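Local coordinates for uncharacterized protein conserved in bacteria (Streptococcus suis, PDB 4FZ4) that probably helps the bacterium attach to host cells as a surface antigen, through a domain that binds glycosaminoglycans, at residues 76-81 with 129-134. Sequence-based numbering, arbitrary orientation.
With NO3 (nitrate ion), chain D.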
loop_
_atom_site.group_PDB
_atom_site.type_symbol
_atom_site.label_atom_id
_atom_site.label_comp_id
_atom_site.label_asym_id
_atom_site.label_seq_id
_atom_site.Cartn_x
_atom_site.Cartn_y
_atom_site.Cartn_z
ATOM N N PHE A 76 7.612 -3.232 -1.160
ATOM C CA PHE A 76 6.937 -3.044 0.119
ATOM C C PHE A 76 6.276 -1.670 0.194
ATOM O O PHE A 76 5.124 -1.532 0.622
ATOM C CB PHE A 76 7.940 -3.221 1.263
ATOM C CG PHE A 76 7.305 -3.290 2.622
ATOM C CD1 PHE A 76 6.043 -3.857 2.786
ATOM C CD2 PHE A 76 7.960 -2.781 3.739
ATOM C CE1 PHE A 76 5.439 -3.906 4.041
ATOM C CE2 PHE A 76 7.370 -2.823 4.998
ATOM C CZ PHE A 76 6.107 -3.385 5.149
ATOM N N LYS A 77 7.013 -0.656 -0.234
ATOM C CA LYS A 77 6.513 0.704 -0.228
ATOM C C LYS A 77 5.169 0.782 -0.968
ATOM O O LYS A 77 4.211 1.380 -0.477
ATOM C CB LYS A 77 7.551 1.610 -0.880
ATOM C CG LYS A 77 7.063 2.991 -1.241
ATOM C CD LYS A 77 8.119 3.732 -2.046
ATOM C CE LYS A 77 7.569 5.050 -2.556
ATOM N NZ LYS A 77 8.530 5.750 -3.446
ATOM N N TYR A 78 5.094 0.158 -2.140
ATOM C CA TYR A 78 3.861 0.157 -2.915
ATOM C C TYR A 78 2.775 -0.693 -2.265
ATOM O O TYR A 78 1.585 -0.417 -2.428
ATOM C CB TYR A 78 4.149 -0.299 -4.348
ATOM C CG TYR A 78 4.977 0.730 -5.087
ATOM C CD1 TYR A 78 4.416 1.940 -5.482
ATOM C CD2 TYR A 78 6.350 0.545 -5.287
ATOM C CE1 TYR A 78 5.196 2.949 -6.052
ATOM C CE2 TYR A 78 7.145 1.549 -5.855
ATOM C CZ TYR A 78 6.557 2.750 -6.235
ATOM O OH TYR A 78 7.318 3.744 -6.809
ATOM N N GLN A 79 3.183 -1.712 -1.514
ATOM C CA GLN A 79 2.224 -2.567 -0.819
ATOM C C GLN A 79 1.651 -1.768 0.341
ATOM O O GLN A 79 0.483 -1.926 0.709
ATOM C CB GLN A 79 2.906 -3.836 -0.303
ATOM C CG GLN A 79 3.434 -4.705 -1.422
ATOM C CD GLN A 79 4.463 -5.716 -0.974
ATOM O OE1 GLN A 79 4.959 -6.499 -1.790
ATOM N NE2 GLN A 79 4.803 -5.708 0.316
ATOM N N ILE A 80 2.479 -0.905 0.919
ATOM C CA ILE A 80 2.027 -0.058 2.022
ATOM C C ILE A 80 0.964 0.913 1.504
ATOM O O ILE A 80 -0.058 1.143 2.159
ATOM C CB ILE A 80 3.188 0.759 2.614
ATOM C CG1 ILE A 80 4.121 -0.175 3.398
ATOM C CG2 ILE A 80 2.639 1.883 3.507
ATOM C CD1 ILE A 80 5.435 0.473 3.802
ATOM N N LYS A 81 1.206 1.478 0.322
ATOM C CA LYS A 81 0.251 2.410 -0.269
ATOM C C LYS A 81 -1.112 1.751 -0.465
ATOM O O LYS A 81 -2.151 2.323 -0.115
ATOM C CB LYS A 81 0.768 2.931 -1.612
ATOM C CG LYS A 81 1.308 4.347 -1.542
ATOM C CD LYS A 81 0.242 5.285 -0.977
ATOM C CE LYS A 81 0.773 6.689 -0.743
ATOM N NZ LYS A 81 -0.248 7.540 -0.056
ATOM N N TYR A 129 0.757 -0.174 -11.570
ATOM C CA TYR A 129 -0.618 -0.294 -11.095
ATOM C C TYR A 129 -0.900 0.627 -9.920
ATOM O O TYR A 129 -1.985 1.190 -9.819
ATOM C CB TYR A 129 -0.935 -1.730 -10.663
ATOM C CG TYR A 129 -2.149 -1.808 -9.754
ATOM C CD1 TYR A 129 -3.446 -1.722 -10.269
ATOM C CD2 TYR A 129 -1.994 -1.916 -8.372
ATOM C CE1 TYR A 129 -4.564 -1.737 -9.422
ATOM C CE2 TYR A 129 -3.089 -1.933 -7.521
ATOM C CZ TYR A 129 -4.376 -1.840 -8.049
ATOM O OH TYR A 129 -5.460 -1.825 -7.192
ATOM N N VAL A 130 0.071 0.767 -9.025
ATOM C CA VAL A 130 -0.123 1.615 -7.856
ATOM C C VAL A 130 -0.056 3.107 -8.169
ATOM O O VAL A 130 -0.930 3.869 -7.761
ATOM C CB VAL A 130 0.912 1.305 -6.768
ATOM C CG1 VAL A 130 0.659 2.194 -5.544
ATOM C CG2 VAL A 130 0.849 -0.170 -6.394
ATOM N N ASP A 131 0.976 3.533 -8.888
ATOM C CA ASP A 131 1.110 4.949 -9.206
ATOM C C ASP A 131 0.095 5.404 -10.235
ATOM O O ASP A 131 -0.167 6.594 -10.369
ATOM C CB ASP A 131 2.522 5.273 -9.706
ATOM C CG ASP A 131 3.561 5.261 -8.588
ATOM O OD1 ASP A 131 3.185 5.447 -7.412
ATOM O OD2 ASP A 131 4.762 5.085 -8.886
ATOM N N ARG A 132 -0.481 4.456 -10.960
ATOM C CA ARG A 132 -1.457 4.804 -11.972
ATOM C C ARG A 132 -2.869 4.369 -11.649
ATOM O O ARG A 132 -3.603 5.096 -10.993
ATOM C CB ARG A 132 -1.032 4.235 -13.325
ATOM C CG ARG A 132 0.114 5.001 -13.942
ATOM C CD ARG A 132 0.504 4.427 -15.286
ATOM N NE ARG A 132 1.413 5.321 -15.998
ATOM C CZ ARG A 132 1.057 6.488 -16.528
ATOM N NH1 ARG A 132 -0.199 6.914 -16.437
ATOM N NH2 ARG A 132 1.963 7.234 -17.145
ATOM N N GLU A 133 -3.256 3.183 -12.099
ATOM C CA GLU A 133 -4.613 2.725 -11.860
ATOM C C GLU A 133 -5.121 2.975 -10.435
ATOM O O GLU A 133 -6.141 3.625 -10.247
ATOM C CB GLU A 133 -4.751 1.244 -12.206
ATOM C CG GLU A 133 -6.207 0.793 -12.171
ATOM C CD GLU A 133 -6.396 -0.670 -12.484
ATOM O OE1 GLU A 133 -7.556 -1.124 -12.427
ATOM O OE2 GLU A 133 -5.399 -1.361 -12.777
ATOM N N ALA A 134 -4.413 2.468 -9.435
ATOM C CA ALA A 134 -4.839 2.653 -8.054
ATOM C C ALA A 134 -4.901 4.125 -7.598
ATOM O O ALA A 134 -5.904 4.550 -7.016
ATOM C CB ALA A 134 -3.932 1.859 -7.126
HETATM N N NO3 D . 7.589 -7.171 1.024
HETATM O O1 NO3 D . 6.408 -7.219 1.812
HETATM O O2 NO3 D . 8.807 -6.697 1.586
HETATM O O3 NO3 D . 7.556 -7.614 -0.329
#
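Y78 lays one edge of its ring along V130 and D131, its CD1 3.8 Å from V130 CG1 and close to the CB behind it. The methyl lies near the ring plane, so this is an edge contact and not a face stack. V130 spreads its two methyls against helix 66-95: with CG1 anti to its backbone N (chi1 -179°), that branch runs between the tyrosine edge and K81 CB, while CG2 sits 3.9 Å from Y78 CB. Further out on the same ring edge comes the carboxylate of D131, its OD1 3.5 Å from Y78 CE1 and its plane turned 73° from the ring. OD2 leans toward the phenol but stays 3.6 Å from Y78 OH, and no hydrogen bond joins 76-81 to 129-134. K81 contributes its CB; the chain bends at chi2 and carries the amine away.

Helices 66-95 and 123-152 of this all-helical GAG-binding domain meet here side by side, their local axes 10.2 Å apart and inclined by 30°, in the same sense. L126 and R127, one turn earlier on helix 123-152, also touch Y78. From V130 to A134 that helix widens into a pi-type turn, closed by A134 N bonding to Y129 O. Helix 66-95 turns F76 and I80 to helices 3-23 and 36-55, against L16, L20, W42 and M53. Beside F76, a nitrate probably left from crystallisation accepts a hydrogen bond, 2.7 Å from Q79 NE2 to O1 and fairly straight; the same oxygen approaches the F76 ring obliquely.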